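Local coordinates for putative glycosyltransferase (GalT1) (Streptococcus parasanguinis FW213, PDB 5HEA), which probably transfers a sugar from a nucleotide-activated donor, this chain being the C-terminal, GT-A-type glycosyltransferase part of a longer protein, at residues V118-S123 against L161-T166; T166-K171 against R189-T194; E179-P184 against Y196-K201; S233-A238 against K257-R262; R262-C267 against N284-I289. All blocks are in the same frame, centred on the assembly; numbering follows the deposited sequence.

Contact 1. Residues V118-S123 against L161-T166; sequences VCNFNS and LFLTFT
Phe-162 and Leu-163, on the first turn of helix 161-166, lean against strand 118-123, whose Phe-121 and Asn-120 receive them. Phe-162 has CG anti to its backbone N (chi1 174°), and the edge of its ring at CD2 comes to 3.9 Å from CZ of Phe-121; the two side chains cross at about a right angle. This meeting lies toward the outside of the contact, where a broad ring can cover its neighbour while remaining partly in solvent. Leu-163 follows and fills the middle with its branched end. Its CD1 sits in the ring plane at the edge of Phe-121, 3.6 Å from CD2, and also touches the carbonyl O of Cys-119 at 3.6 Å. The other methyl, CD2, lies 3.5 Å from OD1 of Asn-120. That oxygen accepts a 2.8 Å bond from N of Phe-121, while ND2 of Asn-120 bonds to Asn-209 on strand 204-217; the amide is thus held at both ends and presents a fixed surface to the leucine. One turn on, OG1 of Thr-166 bonds back to O of Phe-162 at 3.1 Å, on a lone pair in the carbonyl plane, within a wider pi-type turn. A short helix packed on a strand of a mixed sheet in this way belongs to the layered alpha/beta architecture of GT-A glycosyltransferases.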
# COMPACT_ATOMS: atom_id res chain seq x y z
N VAL A 118 37.75 -14.81 20.08
CA VAL A 118 36.77 -15.59 19.34
C VAL A 118 36.95 -17.03 19.76
O VAL A 118 38.08 -17.52 19.86
CB VAL A 118 37.02 -15.50 17.81
CG1 VAL A 118 35.98 -16.33 17.02
CG2 VAL A 118 37.02 -14.04 17.34
N CYS A 119 35.85 -17.72 20.04
CA CYS A 119 35.93 -19.16 20.24
C CYS A 119 35.14 -19.88 19.17
O CYS A 119 34.59 -19.25 18.26
CB CYS A 119 35.50 -19.59 21.66
SG CYS A 119 33.73 -19.45 22.05
N ASN A 120 35.06 -21.19 19.27
CA ASN A 120 34.38 -21.98 18.26
C ASN A 120 33.04 -22.44 18.83
O ASN A 120 32.64 -22.01 19.92
CB ASN A 120 35.26 -23.18 17.86
CG ASN A 120 35.08 -23.58 16.40
OD1 ASN A 120 33.98 -23.49 15.85
ND2 ASN A 120 36.16 -24.02 15.78
N PHE A 121 32.34 -23.29 18.10
CA PHE A 121 31.08 -23.81 18.62
C PHE A 121 30.93 -25.29 18.30
O PHE A 121 31.48 -25.79 17.32
CB PHE A 121 29.88 -23.02 18.05
CG PHE A 121 29.71 -23.14 16.57
CD1 PHE A 121 28.96 -24.16 16.02
CD2 PHE A 121 30.33 -22.24 15.72
CE1 PHE A 121 28.81 -24.28 14.65
CE2 PHE A 121 30.19 -22.35 14.35
CZ PHE A 121 29.44 -23.37 13.81
N ASN A 122 30.20 -26.00 19.15
CA ASN A 122 29.78 -27.35 18.84
C ASN A 122 28.29 -27.23 18.60
O ASN A 122 27.73 -26.15 18.77
CB ASN A 122 30.11 -28.32 19.99
CG ASN A 122 31.53 -28.85 19.89
OD1 ASN A 122 32.05 -29.05 18.80
ND2 ASN A 122 32.17 -29.08 21.04
N SER A 123 27.64 -28.30 18.19
CA SER A 123 26.21 -28.21 17.89
C SER A 123 25.37 -29.15 18.74
O SER A 123 25.87 -30.13 19.30
CB SER A 123 25.95 -28.42 16.40
OG SER A 123 26.50 -29.65 15.97
N LEU A 161 34.10 -20.61 7.45
CA LEU A 161 33.74 -19.29 6.92
C LEU A 161 32.49 -18.78 7.63
O LEU A 161 32.33 -17.57 7.84
CB LEU A 161 33.51 -19.37 5.41
CG LEU A 161 33.27 -18.06 4.65
CD1 LEU A 161 34.58 -17.35 4.31
CD2 LEU A 161 32.46 -18.33 3.40
N PHE A 162 31.62 -19.71 8.01
CA PHE A 162 30.40 -19.38 8.76
C PHE A 162 30.74 -18.87 10.16
O PHE A 162 30.24 -17.82 10.59
CB PHE A 162 29.50 -20.62 8.86
CG PHE A 162 28.28 -20.42 9.74
CD1 PHE A 162 27.11 -19.87 9.23
CD2 PHE A 162 28.31 -20.81 11.07
CE1 PHE A 162 26.00 -19.70 10.04
CE2 PHE A 162 27.19 -20.64 11.89
CZ PHE A 162 26.04 -20.08 11.37
N LEU A 163 31.58 -19.62 10.86
CA LEU A 163 32.05 -19.22 12.19
C LEU A 163 32.67 -17.83 12.23
O LEU A 163 32.35 -17.03 13.13
CB LEU A 163 33.08 -20.22 12.70
CG LEU A 163 33.81 -19.74 13.95
CD1 LEU A 163 32.87 -19.72 15.13
CD2 LEU A 163 35.02 -20.63 14.20
N THR A 164 33.55 -17.54 11.28
CA THR A 164 34.34 -16.31 11.29
C THR A 164 33.52 -15.08 10.90
O THR A 164 33.55 -14.06 11.58
CB THR A 164 35.55 -16.42 10.33
OG1 THR A 164 36.37 -17.53 10.72
CG2 THR A 164 36.39 -15.15 10.38
N PHE A 165 32.80 -15.17 9.79
CA PHE A 165 32.22 -13.96 9.21
C PHE A 165 30.71 -13.83 9.36
O PHE A 165 30.19 -12.73 9.52
CB PHE A 165 32.60 -13.83 7.73
CG PHE A 165 34.07 -13.65 7.50
CD1 PHE A 165 34.68 -12.44 7.76
CD2 PHE A 165 34.85 -14.70 7.04
CE1 PHE A 165 36.04 -12.27 7.56
CE2 PHE A 165 36.20 -14.53 6.83
CZ PHE A 165 36.80 -13.32 7.09
N THR A 166 30.00 -14.95 9.30
CA THR A 166 28.54 -14.86 9.23
C THR A 166 27.84 -15.23 10.53
O THR A 166 26.61 -15.31 10.57
CB THR A 166 28.00 -15.70 8.06
OG1 THR A 166 28.17 -17.09 8.35
CG2 THR A 166 28.75 -15.37 6.78

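Contact 2. Residues T166-K171 against R189-T194; sequences TFSPTK and REDDAT
The flat carboxylate of Asp-191 is met by Ser-168 through both backbone N and side-chain OG. One face of the Phe-167 ring carries CD of Pro-169, 3.5 Å above the plane and over the centre, a CH-pi contact. The guanidinium of Arg-189 has CG of Asp-192 in its plane at the edge, and NH1 forms a salt bridge to OD2. At the Asp-191 carboxylate, OD2 accepts a weak bond from N of Ser-168 (2.9 Å, 145°), and the hydroxyl OG, 3.1 Å from OD1, lies equally near OD2. A serine suits this place because its OG, held between the backbone N and the carbonyl carbon (chi1 58°), turns to the same carboxylate as its own amide. Asp-192 is shared further: OD1 pairs with Arg-241 and OD2 with Arg-262, so one buried acid serves several arginines. Its side chain runs beside that of Thr-166, whose CG2 lies 3.5 Å from OD1. Water 1 links the backbones, donating to O of Thr-166 and accepting from N of Asp-192 (3.0 Å). Lys-171 ties its own turn together, its NZ bonding to O of Phe-167 (2.6 Å) and O of Pro-169 (2.7 Å). Ser-168 touches Arg-76 of helix 72-82 and Ile-195 of helix 195-201, with Tyr-213 of strand 204-217 against Pro-169 and Thr-170.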
# COMPACT_ATOMS: atom_id res chain seq x y z
N THR A 166 30.00 -14.95 9.30
CA THR A 166 28.54 -14.86 9.23
C THR A 166 27.84 -15.23 10.53
O THR A 166 26.61 -15.31 10.57
CB THR A 166 28.00 -15.70 8.06
OG1 THR A 166 28.17 -17.09 8.35
CG2 THR A 166 28.75 -15.37 6.78
N PHE A 167 28.61 -15.46 11.60
CA PHE A 167 28.02 -15.79 12.90
C PHE A 167 28.45 -14.78 13.96
O PHE A 167 29.64 -14.64 14.28
CB PHE A 167 28.41 -17.22 13.34
CG PHE A 167 27.48 -17.80 14.37
CD1 PHE A 167 26.11 -17.76 14.19
CD2 PHE A 167 27.99 -18.40 15.52
CE1 PHE A 167 25.24 -18.30 15.14
CE2 PHE A 167 27.14 -18.94 16.48
CZ PHE A 167 25.76 -18.89 16.29
N SER A 168 27.49 -14.04 14.50
CA SER A 168 27.83 -13.02 15.49
C SER A 168 28.23 -13.49 16.91
O SER A 168 29.04 -12.83 17.55
CB SER A 168 26.74 -11.94 15.56
OG SER A 168 25.49 -12.51 15.88
N PRO A 169 27.64 -14.61 17.41
CA PRO A 169 28.12 -15.07 18.72
C PRO A 169 29.52 -15.66 18.67
O PRO A 169 30.15 -15.70 17.61
CB PRO A 169 27.11 -16.17 19.10
CG PRO A 169 25.85 -15.77 18.33
CD PRO A 169 26.40 -15.29 17.01
N THR A 170 29.98 -16.13 19.84
CA THR A 170 31.31 -16.75 20.05
C THR A 170 32.45 -15.74 20.11
O THR A 170 33.61 -16.12 20.15
CB THR A 170 31.67 -17.93 19.05
OG1 THR A 170 32.29 -17.42 17.87
CG2 THR A 170 30.44 -18.78 18.70
N LYS A 171 32.10 -14.46 20.13
CA LYS A 171 33.08 -13.40 19.95
C LYS A 171 32.90 -12.32 21.00
O LYS A 171 31.79 -11.86 21.25
CB LYS A 171 32.94 -12.82 18.53
CG LYS A 171 33.10 -13.91 17.44
CD LYS A 171 32.66 -13.45 16.08
CE LYS A 171 32.74 -14.61 15.10
NZ LYS A 171 31.76 -15.70 15.41
N ARG A 189 21.18 -12.11 6.61
CA ARG A 189 22.64 -12.16 6.46
C ARG A 189 23.21 -10.85 7.01
O ARG A 189 24.04 -10.18 6.38
CB ARG A 189 23.05 -12.37 5.00
CG ARG A 189 22.51 -13.64 4.36
CD ARG A 189 23.11 -14.87 5.01
NE ARG A 189 23.27 -15.97 4.06
CZ ARG A 189 24.40 -16.25 3.42
NH1 ARG A 189 25.49 -15.50 3.63
NH2 ARG A 189 24.45 -17.27 2.58
N GLU A 190 22.72 -10.45 8.18
CA GLU A 190 23.11 -9.17 8.75
C GLU A 190 24.48 -9.31 9.42
O GLU A 190 25.29 -8.38 9.38
CB GLU A 190 22.04 -8.63 9.70
CG GLU A 190 21.77 -9.45 10.98
CD GLU A 190 20.76 -10.61 10.81
OE1 GLU A 190 20.34 -10.93 9.67
OE2 GLU A 190 20.38 -11.20 11.84
N ASP A 191 24.72 -10.49 10.01
CA ASP A 191 26.02 -10.88 10.59
C ASP A 191 27.11 -10.85 9.53
O ASP A 191 28.22 -10.33 9.76
CB ASP A 191 25.99 -12.30 11.19
CG ASP A 191 25.22 -12.40 12.51
OD1 ASP A 191 24.84 -11.34 13.05
OD2 ASP A 191 25.02 -13.54 13.01
N ASP A 192 26.78 -11.44 8.38
CA ASP A 192 27.64 -11.50 7.20
C ASP A 192 28.12 -10.09 6.78
O ASP A 192 29.26 -9.91 6.37
CB ASP A 192 26.85 -12.18 6.07
CG ASP A 192 27.65 -12.40 4.78
OD1 ASP A 192 28.89 -12.54 4.80
OD2 ASP A 192 27.00 -12.45 3.72
N ALA A 193 27.24 -9.10 6.91
CA ALA A 193 27.53 -7.72 6.51
C ALA A 193 28.27 -6.91 7.56
O ALA A 193 28.72 -5.80 7.28
CB ALA A 193 26.22 -7.00 6.13
N THR A 194 28.43 -7.46 8.76
CA THR A 194 28.81 -6.62 9.90
C THR A 194 30.05 -7.06 10.68
O THR A 194 30.91 -6.24 11.01
CB THR A 194 27.61 -6.46 10.90
OG1 THR A 194 26.45 -6.01 10.18
CG2 THR A 194 27.93 -5.44 11.99
O HOH W 1 24.79 -13.65 8.37

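Contact 3. Residues E179-P184 against Y196-K201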
# COMPACT_ATOMS: atom_id res chain seq x y z
N GLU A 179 32.06 1.99 17.13
CA GLU A 179 31.88 3.34 16.58
C GLU A 179 31.56 3.30 15.08
O GLU A 179 32.39 2.87 14.26
CB GLU A 179 33.12 4.21 16.82
CG GLU A 179 32.98 5.62 16.22
CD GLU A 179 34.26 6.45 16.25
OE1 GLU A 179 35.35 5.90 16.53
OE2 GLU A 179 34.17 7.67 15.98
N GLY A 180 30.35 3.72 14.73
CA GLY A 180 29.95 3.79 13.34
C GLY A 180 29.58 2.46 12.72
O GLY A 180 29.29 2.39 11.52
N ILE A 181 29.59 1.40 13.53
CA ILE A 181 29.23 0.07 13.04
C ILE A 181 27.88 -0.38 13.58
O ILE A 181 27.69 -0.47 14.80
CB ILE A 181 30.33 -0.99 13.38
CG1 ILE A 181 31.62 -0.69 12.60
CG2 ILE A 181 29.83 -2.37 13.03
CD1 ILE A 181 32.80 -1.61 12.96
N ARG A 182 26.94 -0.65 12.67
CA ARG A 182 25.61 -1.16 13.02
C ARG A 182 25.21 -2.23 12.03
O ARG A 182 25.70 -2.25 10.90
CB ARG A 182 24.56 -0.03 13.02
CG ARG A 182 24.74 1.00 14.15
CD ARG A 182 24.66 0.34 15.53
NE ARG A 182 24.73 1.30 16.64
CZ ARG A 182 25.87 1.72 17.20
NH1 ARG A 182 27.05 1.29 16.75
NH2 ARG A 182 25.82 2.59 18.20
N PHE A 183 24.33 -3.14 12.46
CA PHE A 183 23.77 -4.14 11.57
C PHE A 183 22.79 -3.43 10.63
O PHE A 183 22.03 -2.57 11.07
CB PHE A 183 23.07 -5.24 12.36
CG PHE A 183 24.01 -6.06 13.22
CD1 PHE A 183 24.38 -5.61 14.48
CD2 PHE A 183 24.54 -7.26 12.76
CE1 PHE A 183 25.27 -6.34 15.29
CE2 PHE A 183 25.42 -8.00 13.56
CZ PHE A 183 25.78 -7.54 14.82
N PRO A 184 22.79 -3.80 9.34
CA PRO A 184 21.88 -3.25 8.32
C PRO A 184 20.42 -3.65 8.51
O PRO A 184 20.11 -4.83 8.68
CB PRO A 184 22.43 -3.84 7.01
CG PRO A 184 23.13 -5.09 7.44
CD PRO A 184 23.77 -4.72 8.75
N TYR A 196 32.81 -8.75 10.12
CA TYR A 196 34.14 -8.50 9.56
C TYR A 196 34.57 -7.04 9.69
O TYR A 196 35.77 -6.75 9.80
CB TYR A 196 34.22 -8.97 8.11
CG TYR A 196 33.62 -8.03 7.10
CD1 TYR A 196 32.25 -8.04 6.85
CD2 TYR A 196 34.42 -7.15 6.39
CE1 TYR A 196 31.69 -7.18 5.91
CE2 TYR A 196 33.87 -6.28 5.45
CZ TYR A 196 32.51 -6.30 5.22
OH TYR A 196 31.96 -5.44 4.29
N ARG A 197 33.62 -6.11 9.69
CA ARG A 197 33.99 -4.71 9.87
C ARG A 197 34.57 -4.45 11.26
O ARG A 197 35.48 -3.63 11.42
CB ARG A 197 32.82 -3.78 9.54
CG ARG A 197 32.35 -3.93 8.09
CD ARG A 197 31.28 -2.94 7.73
NE ARG A 197 29.93 -3.43 7.99
CZ ARG A 197 29.01 -2.78 8.70
NH1 ARG A 197 29.32 -1.60 9.25
NH2 ARG A 197 27.78 -3.28 8.87
N LEU A 198 34.06 -5.14 12.27
CA LEU A 198 34.67 -5.08 13.60
C LEU A 198 36.11 -5.60 13.61
O LEU A 198 37.00 -5.01 14.22
CB LEU A 198 33.83 -5.86 14.60
CG LEU A 198 32.44 -5.26 14.82
CD1 LEU A 198 31.52 -6.31 15.47
CD2 LEU A 198 32.58 -4.03 15.72
N TYR A 199 36.34 -6.72 12.92
CA TYR A 199 37.70 -7.26 12.78
C TYR A 199 38.66 -6.21 12.19
O TYR A 199 39.80 -6.03 12.66
CB TYR A 199 37.70 -8.47 11.85
CG TYR A 199 36.95 -9.70 12.31
CD1 TYR A 199 36.84 -10.02 13.65
CD2 TYR A 199 36.39 -10.56 11.37
CE1 TYR A 199 36.15 -11.16 14.05
CE2 TYR A 199 35.70 -11.70 11.76
CZ TYR A 199 35.59 -11.99 13.09
OH TYR A 199 34.93 -13.13 13.47
N LEU A 200 38.19 -5.51 11.16
CA LEU A 200 39.04 -4.51 10.49
C LEU A 200 39.39 -3.33 11.41
O LEU A 200 40.34 -2.60 11.15
CB LEU A 200 38.38 -4.02 9.19
CG LEU A 200 38.23 -5.06 8.08
CD1 LEU A 200 37.32 -4.54 6.97
CD2 LEU A 200 39.61 -5.46 7.52
N LYS A 201 38.63 -3.16 12.49
CA LYS A 201 38.92 -2.11 13.47
C LYS A 201 40.01 -2.56 14.45
O LYS A 201 40.64 -1.73 15.09
CB LYS A 201 37.66 -1.74 14.27
CG LYS A 201 36.59 -0.97 13.49
CD LYS A 201 36.95 0.49 13.37
CE LYS A 201 35.69 1.35 13.25
NZ LYS A 201 34.99 1.58 14.54
O HOH W 2 36.01 4.42 14.49
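Two basic side chains of helix 195-201, Lys-201 and Arg-197, bind backbone carbonyls of the 179-184 loop. NZ of Lys-201 lies 2.9 Å from O of Glu-179, on a lone pair in the carbonyl plane; it also donates to Leu-177 O, and water 2 joins it to OE1 of Glu-179. NH2 of Arg-197 donates to O of Arg-182 (3.1 Å, 163°), with the oxygen in the guanidinium plane, while its NE holds Ala-193 O. The length of lysine and arginine lets a helix residue reach the loop's backbone oxygens. This loop lies between strand 171-174 and helix 195-201 in the chain and packs against the helix; Gly-180 bonds through its O to Gln-280 of the second subunit. Apolar packing centres on Ile-181. Its CD1 touches CD2 of Leu-198 at 3.7 Å and CG of Lys-201 at 3.9 Å, so the lysine's aliphatic part packs while its amine bonds. CG2 of Ile-181 lies 3.9 Å from NH1 of Arg-197.

Contact 4. Residues S233-A238 against K257-R262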
# COMPACT_ATOMS: atom_id res chain seq x y z
N SER A 233 21.31 -10.39 -0.56
CA SER A 233 22.31 -9.97 0.43
C SER A 233 23.59 -10.81 0.40
O SER A 233 24.70 -10.28 0.56
CB SER A 233 21.72 -10.04 1.83
OG SER A 233 20.87 -8.93 2.02
N MET A 234 23.43 -12.12 0.23
CA MET A 234 24.57 -13.02 0.13
C MET A 234 25.58 -12.50 -0.92
O MET A 234 26.80 -12.51 -0.70
CB MET A 234 24.09 -14.43 -0.24
CG MET A 234 25.18 -15.49 -0.27
SD MET A 234 24.58 -17.12 -0.79
CE MET A 234 23.95 -16.78 -2.45
N ILE A 235 25.06 -12.02 -2.04
CA ILE A 235 25.89 -11.54 -3.13
C ILE A 235 26.42 -10.15 -2.84
O ILE A 235 27.61 -9.91 -2.92
CB ILE A 235 25.12 -11.57 -4.48
CG1 ILE A 235 24.69 -13.01 -4.79
CG2 ILE A 235 25.97 -11.02 -5.61
CD1 ILE A 235 25.87 -13.97 -4.74
N SER A 236 25.52 -9.22 -2.49
CA SER A 236 25.96 -7.83 -2.26
C SER A 236 26.91 -7.70 -1.04
O SER A 236 27.84 -6.89 -1.07
CB SER A 236 24.77 -6.88 -2.15
OG SER A 236 23.99 -7.20 -1.03
N ASN A 237 26.69 -8.51 0.00
CA ASN A 237 27.64 -8.56 1.13
C ASN A 237 29.05 -8.93 0.69
O ASN A 237 30.01 -8.33 1.13
CB ASN A 237 27.20 -9.54 2.23
CG ASN A 237 25.99 -9.05 3.01
OD1 ASN A 237 25.56 -7.90 2.87
ND2 ASN A 237 25.44 -9.91 3.86
N ALA A 238 29.16 -9.97 -0.14
CA ALA A 238 30.48 -10.42 -0.61
C ALA A 238 31.16 -9.36 -1.51
O ALA A 238 32.37 -9.16 -1.45
CB ALA A 238 30.35 -11.76 -1.35
N LYS A 257 37.29 -16.73 -4.04
CA LYS A 257 36.80 -18.11 -4.04
C LYS A 257 35.40 -18.20 -3.43
O LYS A 257 34.51 -18.86 -3.97
CB LYS A 257 37.73 -19.03 -3.24
CG LYS A 257 39.13 -19.19 -3.80
CD LYS A 257 39.92 -20.19 -2.95
CE LYS A 257 41.39 -20.25 -3.33
NZ LYS A 257 42.17 -21.13 -2.41
N SER A 258 35.23 -17.56 -2.28
CA SER A 258 33.93 -17.49 -1.61
C SER A 258 32.86 -16.82 -2.50
O SER A 258 31.73 -17.31 -2.61
CB SER A 258 34.07 -16.75 -0.28
OG SER A 258 32.80 -16.56 0.35
N TYR A 259 33.23 -15.70 -3.12
CA TYR A 259 32.32 -14.98 -4.01
C TYR A 259 31.86 -15.85 -5.19
O TYR A 259 30.68 -15.89 -5.52
CB TYR A 259 33.01 -13.71 -4.52
CG TYR A 259 32.21 -12.80 -5.47
CD1 TYR A 259 30.91 -12.42 -5.18
CD2 TYR A 259 32.80 -12.27 -6.61
CE1 TYR A 259 30.21 -11.57 -6.04
CE2 TYR A 259 32.11 -11.43 -7.47
CZ TYR A 259 30.82 -11.07 -7.17
OH TYR A 259 30.15 -10.22 -8.02
N LYS A 260 32.80 -16.55 -5.83
CA LYS A 260 32.46 -17.39 -6.97
C LYS A 260 31.51 -18.50 -6.56
O LYS A 260 30.58 -18.83 -7.30
CB LYS A 260 33.72 -17.98 -7.62
CG LYS A 260 34.63 -16.94 -8.23
CD LYS A 260 35.86 -17.56 -8.91
CE LYS A 260 36.86 -16.47 -9.27
NZ LYS A 260 37.95 -16.87 -10.20
N GLY A 261 31.75 -19.09 -5.39
CA GLY A 261 30.85 -20.08 -4.82
C GLY A 261 29.44 -19.55 -4.57
O GLY A 261 28.46 -20.23 -4.86
N ARG A 262 29.34 -18.33 -4.04
CA ARG A 262 28.03 -17.71 -3.82
C ARG A 262 27.28 -17.42 -5.12
O ARG A 262 26.07 -17.66 -5.21
CB ARG A 262 28.16 -16.42 -2.98
CG ARG A 262 28.57 -16.70 -1.54
CD ARG A 262 28.80 -15.40 -0.75
NE ARG A 262 29.10 -15.66 0.66
CZ ARG A 262 28.88 -14.80 1.66
NH1 ARG A 262 28.33 -13.61 1.43
NH2 ARG A 262 29.20 -15.14 2.90
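With CG of Arg-262 anti to its carbonyl carbon (chi1 -68°) and the chain extended from there to NE, the guanidinium reaches across to Met-234 on the other helix. Met-234 bends at chi3 (60°), which brings CE to 3.6 Å from O of Arg-262, while its CG packs on CD of the arginine at 3.7 Å. At the tip, NH1 donates to O of Met-234 (2.8 Å, 149°), on a lone pair in the carbonyl plane and in the plane of the guanidinium. The same NH1 pairs with Asp-192, so the buried charge has both a carboxylate and a carbonyl. Helices 231-247 and 253-272 are antiparallel neighbours here, and Arg-262 acts as a knob in a hole formed by Met-234, Ile-235, Asn-237 and Ala-238. The small methyl of Ala-238 lets the backbones close to 6.0 Å between its CA and CA of Tyr-259; its CB touches CD1 of the Tyr-259 ring at 3.9 Å. Tyr-259 combines this apolar contact with a hydroxyl that bonds to Glu-239. Ile-235 lines the same hole, its CD1 lying 3.8 Å from CB of Arg-262 and its CG2 near the plane of the tyrosine ring at the edge.

Contact 5. Residues R262-C267 against N284-I289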
# COMPACT_ATOMS: atom_id res chain seq x y z
N ARG A 262 29.34 -18.33 -4.04
CA ARG A 262 28.03 -17.71 -3.82
C ARG A 262 27.28 -17.42 -5.12
O ARG A 262 26.07 -17.66 -5.21
CB ARG A 262 28.16 -16.42 -2.98
CG ARG A 262 28.57 -16.70 -1.54
CD ARG A 262 28.80 -15.40 -0.75
NE ARG A 262 29.10 -15.66 0.66
CZ ARG A 262 28.88 -14.80 1.66
NH1 ARG A 262 28.33 -13.61 1.43
NH2 ARG A 262 29.20 -15.14 2.90
N LEU A 263 27.99 -16.91 -6.12
CA LEU A 263 27.39 -16.67 -7.44
C LEU A 263 26.77 -17.95 -8.02
O LEU A 263 25.66 -17.91 -8.57
CB LEU A 263 28.45 -16.11 -8.41
CG LEU A 263 28.84 -14.66 -8.10
CD1 LEU A 263 30.04 -14.25 -8.96
CD2 LEU A 263 27.65 -13.73 -8.35
N LYS A 264 27.49 -19.06 -7.90
CA LYS A 264 27.00 -20.36 -8.37
C LYS A 264 25.70 -20.73 -7.68
O LYS A 264 24.73 -21.14 -8.32
CB LYS A 264 28.04 -21.46 -8.11
CG LYS A 264 28.99 -21.71 -9.27
CD LYS A 264 30.07 -22.74 -8.94
CE LYS A 264 31.26 -22.11 -8.20
NZ LYS A 264 31.88 -20.98 -8.96
N LYS A 265 25.68 -20.57 -6.36
CA LYS A 265 24.50 -20.87 -5.56
C LYS A 265 23.34 -19.94 -5.93
O LYS A 265 22.21 -20.39 -6.10
CB LYS A 265 24.83 -20.77 -4.07
CG LYS A 265 23.70 -21.20 -3.16
CD LYS A 265 24.18 -21.38 -1.72
CE LYS A 265 23.09 -21.97 -0.84
NZ LYS A 265 21.85 -21.13 -0.77
N CYS A 266 23.63 -18.64 -6.03
CA CYS A 266 22.64 -17.63 -6.38
C CYS A 266 22.04 -17.88 -7.77
O CYS A 266 20.83 -17.79 -7.96
CB CYS A 266 23.28 -16.24 -6.35
SG CYS A 266 22.31 -14.94 -7.18
N CYS A 267 22.91 -18.19 -8.73
CA CYS A 267 22.51 -18.40 -10.12
C CYS A 267 21.40 -19.45 -10.21
O CYS A 267 20.40 -19.26 -10.90
CB CYS A 267 23.73 -18.81 -10.94
SG CYS A 267 23.42 -19.15 -12.70
N ASN A 284 25.18 -13.85 -15.17
CA ASN A 284 26.06 -13.04 -16.02
C ASN A 284 27.42 -12.86 -15.37
O ASN A 284 28.45 -13.01 -16.03
CB ASN A 284 25.42 -11.69 -16.34
CG ASN A 284 26.40 -10.71 -16.97
OD1 ASN A 284 27.01 -10.98 -18.01
ND2 ASN A 284 26.55 -9.55 -16.35
N LYS A 285 27.41 -12.54 -14.08
CA LYS A 285 28.63 -12.38 -13.31
C LYS A 285 29.45 -13.67 -13.32
O LYS A 285 30.67 -13.65 -13.54
CB LYS A 285 28.33 -11.90 -11.87
CG LYS A 285 27.95 -10.42 -11.82
CD LYS A 285 27.86 -9.88 -10.38
CE LYS A 285 26.42 -9.60 -9.98
NZ LYS A 285 26.30 -8.84 -8.68
N LEU A 286 28.79 -14.81 -13.12
CA LEU A 286 29.49 -16.09 -13.14
C LEU A 286 30.02 -16.41 -14.54
O LEU A 286 31.12 -16.94 -14.70
CB LEU A 286 28.56 -17.21 -12.63
CG LEU A 286 29.16 -18.58 -12.36
CD1 LEU A 286 30.22 -18.54 -11.25
CD2 LEU A 286 28.05 -19.57 -12.01
N ASP A 287 29.23 -16.07 -15.56
CA ASP A 287 29.64 -16.21 -16.96
C ASP A 287 30.91 -15.40 -17.27
O ASP A 287 31.80 -15.87 -17.97
CB ASP A 287 28.49 -15.76 -17.87
CG ASP A 287 28.80 -15.97 -19.35
OD1 ASP A 287 29.55 -16.90 -19.70
OD2 ASP A 287 28.26 -15.19 -20.18
N LEU A 288 30.99 -14.18 -16.76
CA LEU A 288 32.15 -13.32 -17.02
C LEU A 288 33.39 -13.88 -16.34
O LEU A 288 34.47 -13.93 -16.93
CB LEU A 288 31.89 -11.89 -16.52
CG LEU A 288 30.88 -11.06 -17.32
CD1 LEU A 288 30.64 -9.71 -16.66
CD2 LEU A 288 31.37 -10.89 -18.75
N ILE A 289 33.24 -14.29 -15.10
CA ILE A 289 34.36 -14.76 -14.31
C ILE A 289 34.96 -16.04 -14.89
O ILE A 289 36.19 -16.17 -15.02
CB ILE A 289 33.94 -14.96 -12.85
CG1 ILE A 289 33.69 -13.61 -12.19
CG2 ILE A 289 35.00 -15.74 -12.08
CD1 ILE A 289 33.05 -13.72 -10.82
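Leu-263 points from helix 253-272 into helix 276-291. Its CB lies 4.1 Å from CD1 of Leu-286. Beyond CG, which is anti to the carbonyl carbon (chi1 -72°), the branches part: CD2 rests 4.0 Å from CB of Lys-285, and CD1 goes on to CD1 of Ile-289 at 3.6 Å, the two side chains crossing at about a right angle. A leucine fits because its fork touches residues of successive turns. On the solvent side, Leu-286 reaches back with CD2 to CG of Lys-264 (3.6 Å), so the methylene chain of an exposed lysine shields the leucine. Lys-285 offers only its base here; its amine leads away to salt bridges with Glu-239 and with Glu-240 of the second subunit. Segments 262-267 and 284-289 run at 138° to each other, roughly opposed, and two disulfides, Cys-266 to Cys-282 and Cys-267 to Cys-283, link the helices, as in a disulfide-linked helical hairpin.

In the fold
Contacts 1 and 2 meet closely, sharing Thr-166, with centres 9 Å apart; NZ of Lys-171 bonds to O of Leu-163 at 2.7 Å. Contact 3 joins both through Tyr-199, whose OH lies 2.5 Å from O of Thr-164. The passage from the sheet-bearing part to the C-terminal helices includes a salt bridge: Asp-192 of contact 2 meets Arg-262 of contact 4 with OD2 to NH1 at 2.9 Å. Arg-262 belongs to contact 5 as well, centred about 9 Å from contact 4 and 26 Å from contact 1. Contacts 3, 4 and 5 each also touch the second subunit, although contacts 3 and 5 do not meet, their nearest atoms being about 9 Å apart.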